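Local atomic coordinates of single-stranded-DNA-specific exonuclease RecJ (Thermus thermophilus, PDB entry 2ZXR), a protein that degrades single-stranded DNA in the 5' to 3' direction as a divalent-metal-dependent exonuclease with no detectable activity on single-stranded RNA. Residues 585-591 with 599-605; 274-280 with 305-310; 440-444 with 508-512; 360-365 with 404-410. All coordinates share one frame; numbering follows the deposited sequence.

In the fold
The four contacts follow one another along the chain in the order 2, 4, 3, 1 and touch nowhere. Contact 2 (274-280 with 305-310) lies nearest the metal centre: the side chain of Arg277 is about 12 Å from the bound magnesium ion and about 7 Å from that of Asp82, a manganese ligand. Contact 4 belongs to the DHHA1 domain, on the same side of the chain's centre, with nearest atoms about 10 Å from contact 2. Contact 3 joins helix and strand in the OB domain, its centre 37 Å from that of contact 2. Contact 1, in the C-terminal domain, is remote, its centre 65 Å from that of contact 2.

Contact 1: residues 585-591 with 599-605; sequences AGLWLGL and RRVEVAL
With CG anti to its carbonyl carbon (chi1 -63°), Trp588 lays its indole over Val601, whose CG2 sits between the backbone N and carbonyl carbon and points into the ring. Segments 585-591 and 599-605 carry neighbouring strands, 587-588 and 601-603, of the five-stranded parallel sheet in the RecJ C-terminal domain. Trp588 N donates to Glu602 O at 2.8 Å, while Glu602 N bonds to Gly586 O and Ala604 N to Trp588 O. The backbone N-H and C=O of both Trp588 and Glu602 are thereby used; the indole NE1 bonds to Pro582 O.

Branched valines suit the extended backbone and give the indole a methyl surface; Val603 adds CG2, 3.6 Å from Trp588 CE3. Farther along, Leu591 CD2 meets Leu605 CD2, and from helix 643-655 Phe646 packs on Val603 and Tyr653 on Leu591. Leu587 and Glu602 share the other face, where the aliphatic base of the glutamate lies by Leu587 CD1 while its carboxylate reaches a salt bridge with Arg552. A water donates to both Gly586 O and Glu602 OE1. Over the indole, Val601 CG2 stands 3.7 Å from the centroid of the six-membered ring, only 4° off its normal, a CH-pi contact.

Contact 2: residues 274-280 with 305-310; sequences AASRLGE and RLNARR
Apolar packing carries most of the contact: Ala275 and Leu278 pack on Leu306, while Ala274 packs on Asn307 and the CB of Arg310. Ala274 is small enough to let the helices come close, and its CB lies 3.6 Å from Asn307 CA. Leu306 reaches across with both branches: CD1 touches CB of Ala275 at 3.8 Å, while CD2 meets Leu278 CD2 and the carboxylate end of Glu280. Leu278 in turn pushes CD2 against the backbone at Leu306 O and against the aliphatic CG of Arg309, crossing that side chain at about a right angle.

Charged groups frame this apolar centre. Glu280, extended beyond CG, brings OE1 to 3.6 Å from Arg305 NH2, a long salt bridge in which the carboxylate and guanidinium planes are 41° apart. Each has another partner, Lys283 for Glu280 and Glu302 for Arg305.

The hydrogen bond from Arg310 NH2 to Asn307 OD1 is short and straight, 2.6 Å with 164° at the hydrogen. It holds one edge of the guanidinium, and Glu314 takes NH1 in a salt bridge. A water joins Arg277 NE and Asn307 OD1 by weak bonds.

Backbone bonds finish the first helix: Glu280 N returns to Ala275 O and Gly279 N to Ser276 O. Gly279 suits its positive phi, where a CB would press on the preceding carbonyl. This is a Schellman motif, ending helix 261-277 where it packs on helix 293-321, with the Arg277 side chain about 7 Å from that of the manganese ligand Asp82.

Contact 3: residues 440-444 with 508-512; sequences LPQVF and LLSEN
Leu509 and Phe444 form the centre of this contact, where helix 440-447 lies across strand 503-514. Leu509 CD1 enters the first turn of the helix, 3.6 Å from Leu440 O and 3.8 Å from Phe444 CB, and also touches Val443 CG1. A branched, flexible leucine suits this place because one methyl can fit against backbone and side chains together, while its CD2 meets Leu440 CD1.

Phe444 extends past Leu509 to the next residue of the strand to face the helix, Glu511. Its CG is anti to the backbone N, which carries the ring out to the strand. Glu511 CB lies over one face, 3.7 Å from the ring centroid and 17° off the normal, in a CH-pi contact; Leu509 O comes at the ring edge, in its plane. The glutamate's carboxylate lies alongside, OE1 3.7 Å from Phe444 CE2 and the two planes 38° apart.

In the second shell, Tyr520 of strand 517-528 hydrogen-bonds Glu511 OE2. That strand also pairs through the backbone with Leu508, Ser510 and Asn512, fixing Leu509 and Glu511 between them. The segment axes cross at -102° and approach to 9.0 Å, a helix packed across a strand of the RecJ OB domain.

Contact 4: residues 360-365 with 404-410; sequences FLVAQG and EALFPAF
Phe360 and Phe410 meet obliquely, their ring planes at 68° and centroids 6.0 Å apart, in the alpha/beta DHHA1 domain, where helix 407-419 packs on strand 359-363 of a mixed sheet. The nearest atoms are Phe360 CD2 and Phe410 CZ, 3.8 Å apart. Large flat rings suit this interior, for Phe410 also meets the ring of Phe400 and both Phe360 and Phe410 touch Leu381 of helix 377-383.

Two residues along the strand, on the same side, Val362 presents its two methyls to different partners. CG2 approaches the edge of the Phe407 ring near its plane, 3.9 Å from CD1, the two side chains sliding past each other in opposite directions. CG1 lies beside the CG of Glu404, again with the side chains running in opposite directions. Phe407 also rests on Val333 and Leu335 of the adjoining strand 332-335.

Glu404 finishes the contact at the turn after the strand. Its CG is anti to the carbonyl carbon (chi1 -63°) and the chain runs extended, bringing the carboxylate to the turn. Glycine suits the positive phi of position 365. Gly365 N donates to Glu404 OE2 at 2.8 Å, meeting the oxygen from above the carboxylate plane, 36° out of it.

Contact 1: residues 585-591 with 599-605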
loop_
_atom_site.group_PDB
_atom_site.type_symbol
_atom_site.label_atom_id
_atom_site.label_comp_id
_atom_site.label_asym_id
_atom_site.label_seq_id
_atom_site.Cartn_x
_atom_site.Cartn_y
_atom_site.Cartn_z
ATOM N N ALA A 585 -12.480 -3.852 43.617
ATOM C CA ALA A 585 -11.103 -4.317 43.771
ATOM C C ALA A 585 -10.194 -3.649 42.712
ATOM O O ALA A 585 -10.534 -3.597 41.528
ATOM C CB ALA A 585 -11.044 -5.812 43.597
ATOM N N GLY A 586 -9.047 -3.142 43.141
ATOM C CA GLY A 586 -8.112 -2.560 42.197
ATOM C C GLY A 586 -7.168 -3.625 41.619
ATOM O O GLY A 586 -6.285 -3.318 40.805
ATOM N N LEU A 587 -7.338 -4.881 42.043
ATOM C CA LEU A 587 -6.492 -5.979 41.558
ATOM C C LEU A 587 -7.365 -7.158 41.141
ATOM O O LEU A 587 -8.226 -7.587 41.909
ATOM C CB LEU A 587 -5.536 -6.442 42.659
ATOM C CG LEU A 587 -4.603 -7.571 42.241
ATOM C CD1 LEU A 587 -3.543 -6.985 41.289
ATOM C CD2 LEU A 587 -3.942 -8.216 43.461
ATOM N N TRP A 588 -7.148 -7.689 39.940
ATOM C CA TRP A 588 -7.968 -8.811 39.462
ATOM C C TRP A 588 -7.101 -10.008 39.160
ATOM O O TRP A 588 -5.976 -9.866 38.673
ATOM C CB TRP A 588 -8.744 -8.432 38.179
ATOM C CG TRP A 588 -9.781 -7.313 38.295
ATOM C CD1 TRP A 588 -10.217 -6.691 39.438
ATOM C CD2 TRP A 588 -10.535 -6.732 37.217
ATOM N NE1 TRP A 588 -11.199 -5.759 39.135
ATOM C CE2 TRP A 588 -11.406 -5.767 37.780
ATOM C CE3 TRP A 588 -10.557 -6.934 35.832
ATOM C CZ2 TRP A 588 -12.287 -5.004 36.998
ATOM C CZ3 TRP A 588 -11.441 -6.171 35.054
ATOM C CH2 TRP A 588 -12.287 -5.225 35.643
ATOM N N LEU A 589 -7.621 -11.195 39.439
ATOM C CA LEU A 589 -6.873 -12.414 39.181
ATOM C C LEU A 589 -7.534 -13.175 38.042
ATOM O O LEU A 589 -7.166 -14.300 37.742
ATOM C CB LEU A 589 -6.851 -13.283 40.434
ATOM C CG LEU A 589 -6.175 -12.666 41.653
ATOM C CD1 LEU A 589 -6.211 -13.661 42.816
ATOM C CD2 LEU A 589 -4.733 -12.309 41.313
ATOM N N GLY A 590 -8.528 -12.549 37.422
ATOM C CA GLY A 590 -9.240 -13.186 36.345
ATOM C C GLY A 590 -10.102 -12.126 35.713
ATOM O O GLY A 590 -10.064 -10.956 36.124
ATOM N N LEU A 591 -10.892 -12.538 34.727
ATOM C CA LEU A 591 -11.735 -11.618 33.988
ATOM C C LEU A 591 -13.192 -11.639 34.425
ATOM O O LEU A 591 -13.794 -12.705 34.549
ATOM C CB LEU A 591 -11.661 -11.954 32.484
ATOM C CG LEU A 591 -10.260 -12.117 31.896
ATOM C CD1 LEU A 591 -10.347 -12.399 30.400
ATOM C CD2 LEU A 591 -9.464 -10.857 32.150
ATOM N N ARG A 599 -12.818 2.173 36.083
ATOM C CA ARG A 599 -12.109 1.386 37.079
ATOM C C ARG A 599 -10.645 1.716 37.298
ATOM O O ARG A 599 -10.268 2.253 38.341
ATOM C CB ARG A 599 -12.199 -0.099 36.688
ATOM C CG ARG A 599 -13.523 -0.758 36.988
ATOM C CD ARG A 599 -13.540 -1.280 38.419
ATOM N NE ARG A 599 -13.132 -0.259 39.379
ATOM C CZ ARG A 599 -12.644 -0.529 40.588
ATOM N NH1 ARG A 599 -12.510 -1.791 40.975
ATOM N NH2 ARG A 599 -12.288 0.461 41.408
ATOM N N ARG A 600 -9.835 1.377 36.306
ATOM C CA ARG A 600 -8.382 1.533 36.361
ATOM C C ARG A 600 -7.945 0.460 37.344
ATOM O O ARG A 600 -7.923 0.654 38.574
ATOM C CB ARG A 600 -7.952 2.907 36.844
ATOM C CG ARG A 600 -6.547 3.310 36.340
ATOM C CD ARG A 600 -5.428 2.394 36.860
ATOM N NE ARG A 600 -4.085 2.846 36.462
ATOM C CZ ARG A 600 -2.938 2.283 36.859
ATOM N NH1 ARG A 600 -1.776 2.767 36.439
ATOM N NH2 ARG A 600 -2.941 1.238 37.673
ATOM N N VAL A 601 -7.621 -0.696 36.784
ATOM C CA VAL A 601 -7.240 -1.841 37.591
ATOM C C VAL A 601 -6.022 -2.567 37.057
ATOM O O VAL A 601 -5.587 -2.341 35.920
ATOM C CB VAL A 601 -8.417 -2.835 37.668
ATOM C CG1 VAL A 601 -9.597 -2.180 38.361
ATOM C CG2 VAL A 601 -8.828 -3.280 36.247
ATOM N N GLU A 602 -5.472 -3.443 37.895
ATOM C CA GLU A 602 -4.314 -4.241 37.507
ATOM C C GLU A 602 -4.862 -5.640 37.368
ATOM O O GLU A 602 -5.595 -6.127 38.239
ATOM C CB GLU A 602 -3.231 -4.163 38.571
ATOM C CG GLU A 602 -2.648 -2.779 38.626
ATOM C CD GLU A 602 -1.509 -2.693 39.591
ATOM O OE1 GLU A 602 -1.722 -2.134 40.686
ATOM O OE2 GLU A 602 -0.410 -3.191 39.267
ATOM N N VAL A 603 -4.530 -6.274 36.250
ATOM C CA VAL A 603 -5.070 -7.578 35.980
ATOM C C VAL A 603 -4.032 -8.638 35.750
ATOM O O VAL A 603 -3.075 -8.450 35.004
ATOM C CB VAL A 603 -6.008 -7.512 34.757
ATOM C CG1 VAL A 603 -6.645 -8.868 34.495
ATOM C CG2 VAL A 603 -7.053 -6.425 34.983
ATOM N N ALA A 604 -4.228 -9.759 36.420
ATOM C CA ALA A 604 -3.343 -10.895 36.282
ATOM C C ALA A 604 -4.257 -12.043 35.850
ATOM O O ALA A 604 -5.468 -12.007 36.081
ATOM C CB ALA A 604 -2.674 -11.215 37.621
ATOM N N LEU A 605 -3.688 -13.043 35.199
ATOM C CA LEU A 605 -4.482 -14.185 34.777
ATOM C C LEU A 605 -3.896 -15.354 35.514
ATOM O O LEU A 605 -4.527 -15.970 36.381
ATOM C CB LEU A 605 -4.328 -14.424 33.284
ATOM C CG LEU A 605 -4.830 -13.312 32.375
ATOM C CD1 LEU A 605 -4.411 -13.644 30.942
ATOM C CD2 LEU A 605 -6.345 -13.165 32.530
HETATM O O HOH W 1 -4.747 -1.146 41.501
#

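Contact 2: residues 274-280 with 305-310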
loop_
_atom_site.group_PDB
_atom_site.type_symbol
_atom_site.label_atom_id
_atom_site.label_comp_id
_atom_site.label_asym_id
_atom_site.label_seq_id
_atom_site.Cartn_x
_atom_site.Cartn_y
_atom_site.Cartn_z
ATOM N N ALA A 274 10.729 3.553 -19.250
ATOM C CA ALA A 274 12.141 3.670 -19.602
ATOM C C ALA A 274 12.313 4.250 -20.992
ATOM O O ALA A 274 13.248 5.004 -21.230
ATOM C CB ALA A 274 12.831 2.299 -19.530
ATOM N N ALA A 275 11.420 3.879 -21.910
ATOM C CA ALA A 275 11.495 4.362 -23.289
ATOM C C ALA A 275 11.352 5.864 -23.281
ATOM O O ALA A 275 12.111 6.595 -23.926
ATOM C CB ALA A 275 10.375 3.740 -24.147
ATOM N N SER A 276 10.376 6.324 -22.525
ATOM C CA SER A 276 10.136 7.740 -22.432
ATOM C C SER A 276 11.256 8.457 -21.679
ATOM O O SER A 276 11.748 9.476 -22.154
ATOM C CB SER A 276 8.789 7.990 -21.753
ATOM O OG SER A 276 8.598 9.377 -21.561
ATOM N N ARG A 277 11.662 7.935 -20.520
ATOM C CA ARG A 277 12.714 8.575 -19.739
ATOM C C ARG A 277 13.975 8.671 -20.592
ATOM O O ARG A 277 14.782 9.559 -20.396
ATOM C CB ARG A 277 13.064 7.781 -18.466
ATOM C CG ARG A 277 11.930 7.440 -17.479
ATOM C CD ARG A 277 12.389 6.210 -16.606
ATOM N NE ARG A 277 11.371 5.629 -15.716
ATOM C CZ ARG A 277 10.743 6.299 -14.744
ATOM N NH1 ARG A 277 11.031 7.575 -14.529
ATOM N NH2 ARG A 277 9.814 5.707 -13.993
ATOM N N LEU A 278 14.136 7.750 -21.542
ATOM C CA LEU A 278 15.318 7.735 -22.392
ATOM C C LEU A 278 15.175 8.414 -23.774
ATOM O O LEU A 278 16.030 8.266 -24.652
ATOM C CB LEU A 278 15.809 6.281 -22.536
ATOM C CG LEU A 278 17.041 5.885 -21.702
ATOM C CD1 LEU A 278 17.065 6.633 -20.371
ATOM C CD2 LEU A 278 17.070 4.378 -21.488
ATOM N N GLY A 279 14.106 9.171 -23.966
ATOM C CA GLY A 279 13.926 9.839 -25.246
ATOM C C GLY A 279 13.442 8.962 -26.389
ATOM O O GLY A 279 13.614 9.317 -27.560
ATOM N N GLU A 280 12.858 7.809 -26.093
ATOM C CA GLU A 280 12.341 6.983 -27.183
ATOM C C GLU A 280 10.870 6.629 -26.939
ATOM O O GLU A 280 10.435 5.510 -27.174
ATOM C CB GLU A 280 13.222 5.731 -27.403
ATOM C CG GLU A 280 14.579 6.077 -28.084
ATOM C CD GLU A 280 15.520 4.885 -28.356
ATOM O OE1 GLU A 280 16.701 4.948 -27.920
ATOM O OE2 GLU A 280 15.121 3.894 -29.019
ATOM N N ARG A 305 15.647 -3.463 -24.045
ATOM C CA ARG A 305 16.960 -2.868 -24.113
ATOM C C ARG A 305 16.987 -1.506 -23.433
ATOM O O ARG A 305 17.925 -1.180 -22.713
ATOM C CB ARG A 305 17.408 -2.715 -25.564
ATOM C CG ARG A 305 18.901 -2.457 -25.655
ATOM C CD ARG A 305 19.274 -1.681 -26.901
ATOM N NE ARG A 305 18.692 -0.345 -26.878
ATOM C CZ ARG A 305 17.985 0.160 -27.875
ATOM N NH1 ARG A 305 17.790 -0.576 -28.959
ATOM N NH2 ARG A 305 17.474 1.386 -27.786
ATOM N N LEU A 306 15.958 -0.699 -23.663
ATOM C CA LEU A 306 15.917 0.616 -23.039
ATOM C C LEU A 306 15.834 0.491 -21.507
ATOM O O LEU A 306 16.485 1.245 -20.773
ATOM C CB LEU A 306 14.723 1.418 -23.573
ATOM C CG LEU A 306 14.907 1.921 -25.009
ATOM C CD1 LEU A 306 13.547 2.151 -25.642
ATOM C CD2 LEU A 306 15.777 3.220 -25.014
ATOM N N ASN A 307 15.028 -0.454 -21.034
ATOM C CA ASN A 307 14.884 -0.668 -19.594
ATOM C C ASN A 307 16.207 -1.148 -18.966
ATOM O O ASN A 307 16.531 -0.776 -17.841
ATOM C CB ASN A 307 13.783 -1.691 -19.325
ATOM C CG ASN A 307 13.427 -1.784 -17.854
ATOM O OD1 ASN A 307 12.962 -0.812 -17.248
ATOM N ND2 ASN A 307 13.639 -2.954 -17.275
ATOM N N ALA A 308 16.964 -1.959 -19.703
ATOM C CA ALA A 308 18.258 -2.448 -19.217
ATOM C C ALA A 308 19.236 -1.275 -19.140
ATOM O O ALA A 308 20.090 -1.214 -18.249
ATOM C CB ALA A 308 18.820 -3.542 -20.156
ATOM N N ARG A 309 19.106 -0.340 -20.077
ATOM C CA ARG A 309 19.961 0.843 -20.089
ATOM C C ARG A 309 19.589 1.720 -18.883
ATOM O O ARG A 309 20.451 2.141 -18.124
ATOM C CB ARG A 309 19.779 1.602 -21.406
ATOM C CG ARG A 309 20.551 2.926 -21.540
ATOM C CD ARG A 309 22.071 2.755 -21.341
ATOM N NE ARG A 309 22.788 3.998 -21.632
ATOM C CZ ARG A 309 24.057 4.238 -21.305
ATOM N NH1 ARG A 309 24.771 3.318 -20.664
ATOM N NH2 ARG A 309 24.616 5.405 -21.611
ATOM N N ARG A 310 18.300 1.972 -18.698
ATOM C CA ARG A 310 17.828 2.769 -17.574
ATOM C C ARG A 310 18.353 2.141 -16.273
ATOM O O ARG A 310 18.849 2.844 -15.387
ATOM C CB ARG A 310 16.289 2.814 -17.572
ATOM C CG ARG A 310 15.633 3.690 -16.476
ATOM C CD ARG A 310 15.364 2.882 -15.187
ATOM N NE ARG A 310 14.491 1.715 -15.404
ATOM C CZ ARG A 310 14.111 0.872 -14.443
ATOM N NH1 ARG A 310 14.514 1.059 -13.192
ATOM N NH2 ARG A 310 13.348 -0.177 -14.722
HETATM O O HOH W 2 11.991 2.310 -16.078
#

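Contact 3: residues 440-444 with 508-512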
loop_
_atom_site.group_PDB
_atom_site.type_symbol
_atom_site.label_atom_id
_atom_site.label_comp_id
_atom_site.label_asym_id
_atom_site.label_seq_id
_atom_site.Cartn_x
_atom_site.Cartn_y
_atom_site.Cartn_z
ATOM N N LEU A 440 -4.186 -20.832 8.379
ATOM C CA LEU A 440 -3.570 -19.999 7.345
ATOM C C LEU A 440 -4.099 -20.125 5.906
ATOM O O LEU A 440 -4.242 -19.125 5.198
ATOM C CB LEU A 440 -2.059 -20.193 7.382
ATOM C CG LEU A 440 -1.449 -19.786 8.738
ATOM C CD1 LEU A 440 0.069 -19.824 8.625
ATOM C CD2 LEU A 440 -1.933 -18.364 9.147
ATOM N N PRO A 441 -4.366 -21.350 5.442
ATOM C CA PRO A 441 -4.885 -21.516 4.074
ATOM C C PRO A 441 -6.222 -20.780 3.905
ATOM O O PRO A 441 -6.417 -19.999 2.940
ATOM C CB PRO A 441 -5.040 -23.041 3.940
ATOM C CG PRO A 441 -3.895 -23.555 4.812
ATOM C CD PRO A 441 -3.956 -22.638 6.031
ATOM N N GLN A 442 -7.125 -20.994 4.859
ATOM C CA GLN A 442 -8.426 -20.357 4.792
ATOM C C GLN A 442 -8.284 -18.849 4.895
ATOM O O GLN A 442 -8.979 -18.110 4.189
ATOM C CB GLN A 442 -9.357 -20.876 5.906
ATOM C CG GLN A 442 -10.758 -20.218 5.934
ATOM C CD GLN A 442 -11.575 -20.483 4.673
ATOM O OE1 GLN A 442 -12.581 -19.801 4.409
ATOM N NE2 GLN A 442 -11.159 -21.479 3.889
ATOM N N VAL A 443 -7.412 -18.384 5.791
ATOM C CA VAL A 443 -7.225 -16.951 5.924
ATOM C C VAL A 443 -6.681 -16.427 4.595
ATOM O O VAL A 443 -7.140 -15.406 4.095
ATOM C CB VAL A 443 -6.246 -16.587 7.067
ATOM C CG1 VAL A 443 -5.874 -15.082 6.977
ATOM C CG2 VAL A 443 -6.925 -16.864 8.434
ATOM N N PHE A 444 -5.696 -17.131 4.036
ATOM C CA PHE A 444 -5.133 -16.714 2.765
ATOM C C PHE A 444 -6.200 -16.622 1.691
ATOM O O PHE A 444 -6.277 -15.619 1.003
ATOM C CB PHE A 444 -4.046 -17.667 2.291
ATOM C CG PHE A 444 -3.411 -17.235 1.001
ATOM C CD1 PHE A 444 -2.379 -16.302 0.999
ATOM C CD2 PHE A 444 -3.893 -17.714 -0.228
ATOM C CE1 PHE A 444 -1.823 -15.839 -0.216
ATOM C CE2 PHE A 444 -3.352 -17.260 -1.449
ATOM C CZ PHE A 444 -2.317 -16.324 -1.440
ATOM N N LEU A 508 3.960 -10.757 5.486
ATOM C CA LEU A 508 2.928 -11.072 4.501
ATOM C C LEU A 508 2.636 -12.568 4.522
ATOM O O LEU A 508 3.564 -13.385 4.439
ATOM C CB LEU A 508 3.422 -10.679 3.100
ATOM C CG LEU A 508 3.740 -9.193 2.920
ATOM C CD1 LEU A 508 4.732 -8.971 1.730
ATOM C CD2 LEU A 508 2.403 -8.452 2.687
ATOM N N LEU A 509 1.362 -12.925 4.620
ATOM C CA LEU A 509 0.961 -14.329 4.613
ATOM C C LEU A 509 1.145 -14.772 3.161
ATOM O O LEU A 509 0.516 -14.222 2.255
ATOM C CB LEU A 509 -0.516 -14.492 4.983
ATOM C CG LEU A 509 -0.944 -15.786 5.705
ATOM C CD1 LEU A 509 -2.334 -16.117 5.279
ATOM C CD2 LEU A 509 0.007 -16.967 5.469
ATOM N N SER A 510 1.980 -15.774 2.937
ATOM C CA SER A 510 2.235 -16.207 1.574
ATOM C C SER A 510 1.852 -17.653 1.280
ATOM O O SER A 510 1.936 -18.536 2.152
ATOM C CB SER A 510 3.723 -16.032 1.267
ATOM O OG SER A 510 4.189 -14.840 1.845
ATOM N N GLU A 511 1.431 -17.878 0.035
ATOM C CA GLU A 511 1.094 -19.217 -0.435
ATOM C C GLU A 511 2.223 -19.500 -1.415
ATOM O O GLU A 511 2.222 -18.971 -2.525
ATOM C CB GLU A 511 -0.245 -19.239 -1.172
ATOM C CG GLU A 511 -0.650 -20.645 -1.674
ATOM C CD GLU A 511 -2.032 -20.676 -2.345
ATOM O OE1 GLU A 511 -2.174 -20.115 -3.448
ATOM O OE2 GLU A 511 -2.984 -21.255 -1.766
ATOM N N ASN A 512 3.201 -20.296 -0.999
ATOM C CA ASN A 512 4.327 -20.612 -1.867
ATOM C C ASN A 512 4.147 -21.977 -2.520
ATOM O O ASN A 512 3.924 -22.978 -1.847
ATOM C CB ASN A 512 5.642 -20.582 -1.078
ATOM C CG ASN A 512 5.932 -19.215 -0.492
ATOM O OD1 ASN A 512 5.682 -18.202 -1.128
ATOM N ND2 ASN A 512 6.475 -19.186 0.717
#

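Contact 4: residues 360-365 with 404-410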
loop_
_atom_site.group_PDB
_atom_site.type_symbol
_atom_site.label_atom_id
_atom_site.label_comp_id
_atom_site.label_asym_id
_atom_site.label_seq_id
_atom_site.Cartn_x
_atom_site.Cartn_y
_atom_site.Cartn_z
ATOM N N PHE A 360 17.124 15.711 -2.715
ATOM C CA PHE A 360 17.220 16.688 -3.784
ATOM C C PHE A 360 18.465 16.307 -4.587
ATOM O O PHE A 360 19.562 16.221 -4.033
ATOM C CB PHE A 360 17.441 18.104 -3.224
ATOM C CG PHE A 360 16.367 18.577 -2.291
ATOM C CD1 PHE A 360 16.204 17.990 -1.032
ATOM C CD2 PHE A 360 15.500 19.582 -2.681
ATOM C CE1 PHE A 360 15.177 18.402 -0.172
ATOM C CE2 PHE A 360 14.477 19.997 -1.841
ATOM C CZ PHE A 360 14.313 19.404 -0.584
ATOM N N LEU A 361 18.296 16.100 -5.885
ATOM C CA LEU A 361 19.397 15.744 -6.773
ATOM C C LEU A 361 19.405 16.723 -7.932
ATOM O O LEU A 361 18.332 17.128 -8.439
ATOM C CB LEU A 361 19.188 14.332 -7.341
ATOM C CG LEU A 361 19.820 13.120 -6.648
ATOM C CD1 LEU A 361 19.921 13.321 -5.149
ATOM C CD2 LEU A 361 19.031 11.864 -7.039
ATOM N N VAL A 362 20.608 17.099 -8.352
ATOM C CA VAL A 362 20.794 18.025 -9.465
ATOM C C VAL A 362 21.748 17.353 -10.424
ATOM O O VAL A 362 22.755 16.796 -9.998
ATOM C CB VAL A 362 21.448 19.338 -9.001
ATOM C CG1 VAL A 362 21.724 20.241 -10.212
ATOM C CG2 VAL A 362 20.553 20.043 -8.007
ATOM N N ALA A 363 21.432 17.370 -11.708
ATOM C CA ALA A 363 22.313 16.764 -12.717
ATOM C C ALA A 363 22.098 17.545 -13.973
ATOM O O ALA A 363 20.958 17.722 -14.400
ATOM C CB ALA A 363 21.969 15.306 -12.962
ATOM N N GLN A 364 23.185 18.034 -14.558
ATOM C CA GLN A 364 23.086 18.807 -15.788
ATOM C C GLN A 364 22.088 19.973 -15.657
ATOM O O GLN A 364 21.353 20.297 -16.591
ATOM C CB GLN A 364 22.705 17.864 -16.954
ATOM C CG GLN A 364 23.793 16.799 -17.171
ATOM C CD GLN A 364 23.601 15.971 -18.430
ATOM O OE1 GLN A 364 22.964 14.910 -18.409
ATOM N NE2 GLN A 364 24.158 16.448 -19.532
ATOM N N GLY A 365 22.062 20.595 -14.487
ATOM C CA GLY A 365 21.188 21.732 -14.284
ATOM C C GLY A 365 19.717 21.428 -14.097
ATOM O O GLY A 365 18.893 22.344 -13.978
ATOM N N GLU A 404 23.931 25.137 -11.922
ATOM C CA GLU A 404 24.667 24.364 -10.923
ATOM C C GLU A 404 25.639 25.185 -10.072
ATOM O O GLU A 404 26.070 24.737 -9.004
ATOM C CB GLU A 404 25.406 23.205 -11.593
ATOM C CG GLU A 404 24.467 22.213 -12.254
ATOM C CD GLU A 404 25.196 20.999 -12.851
ATOM O OE1 GLU A 404 26.439 21.042 -12.972
ATOM O OE2 GLU A 404 24.522 20.005 -13.201
ATOM N N ALA A 405 25.977 26.390 -10.516
ATOM C CA ALA A 405 26.918 27.227 -9.753
ATOM C C ALA A 405 26.287 27.648 -8.438
ATOM O O ALA A 405 26.979 27.935 -7.474
ATOM C CB ALA A 405 27.326 28.480 -10.572
ATOM N N LEU A 406 24.960 27.656 -8.408
ATOM C CA LEU A 406 24.215 28.041 -7.215
ATOM C C LEU A 406 23.920 26.855 -6.279
ATOM O O LEU A 406 23.201 27.010 -5.288
ATOM C CB LEU A 406 22.894 28.686 -7.636
ATOM C CG LEU A 406 23.031 30.015 -8.380
ATOM C CD1 LEU A 406 21.659 30.511 -8.834
ATOM C CD2 LEU A 406 23.734 31.032 -7.435
ATOM N N PHE A 407 24.472 25.682 -6.590
ATOM C CA PHE A 407 24.220 24.497 -5.770
ATOM C C PHE A 407 24.546 24.645 -4.277
ATOM O O PHE A 407 23.715 24.319 -3.421
ATOM C CB PHE A 407 24.973 23.284 -6.346
ATOM C CG PHE A 407 24.709 21.999 -5.606
ATOM C CD1 PHE A 407 23.505 21.306 -5.785
ATOM C CD2 PHE A 407 25.655 21.489 -4.712
ATOM C CE1 PHE A 407 23.245 20.105 -5.075
ATOM C CE2 PHE A 407 25.412 20.296 -3.993
ATOM C CZ PHE A 407 24.198 19.598 -4.177
ATOM N N PRO A 408 25.766 25.111 -3.929
ATOM C CA PRO A 408 26.010 25.230 -2.481
ATOM C C PRO A 408 24.973 26.105 -1.761
ATOM O O PRO A 408 24.544 25.781 -0.649
ATOM C CB PRO A 408 27.420 25.814 -2.403
ATOM C CG PRO A 408 28.108 25.208 -3.658
ATOM C CD PRO A 408 26.991 25.375 -4.711
ATOM N N ALA A 409 24.550 27.189 -2.399
ATOM C CA ALA A 409 23.586 28.094 -1.795
ATOM C C ALA A 409 22.226 27.409 -1.678
ATOM O O ALA A 409 21.503 27.565 -0.681
ATOM C CB ALA A 409 23.465 29.365 -2.637
ATOM N N PHE A 410 21.885 26.655 -2.717
ATOM C CA PHE A 410 20.625 25.920 -2.769
ATOM C C PHE A 410 20.612 24.900 -1.640
ATOM O O PHE A 410 19.614 24.753 -0.936
ATOM C CB PHE A 410 20.503 25.191 -4.107
ATOM C CG PHE A 410 19.303 24.280 -4.195
ATOM C CD1 PHE A 410 18.016 24.802 -4.341
ATOM C CD2 PHE A 410 19.466 22.897 -4.119
ATOM C CE1 PHE A 410 16.907 23.948 -4.410
ATOM C CE2 PHE A 410 18.369 22.040 -4.188
ATOM C CZ PHE A 410 17.095 22.557 -4.332
#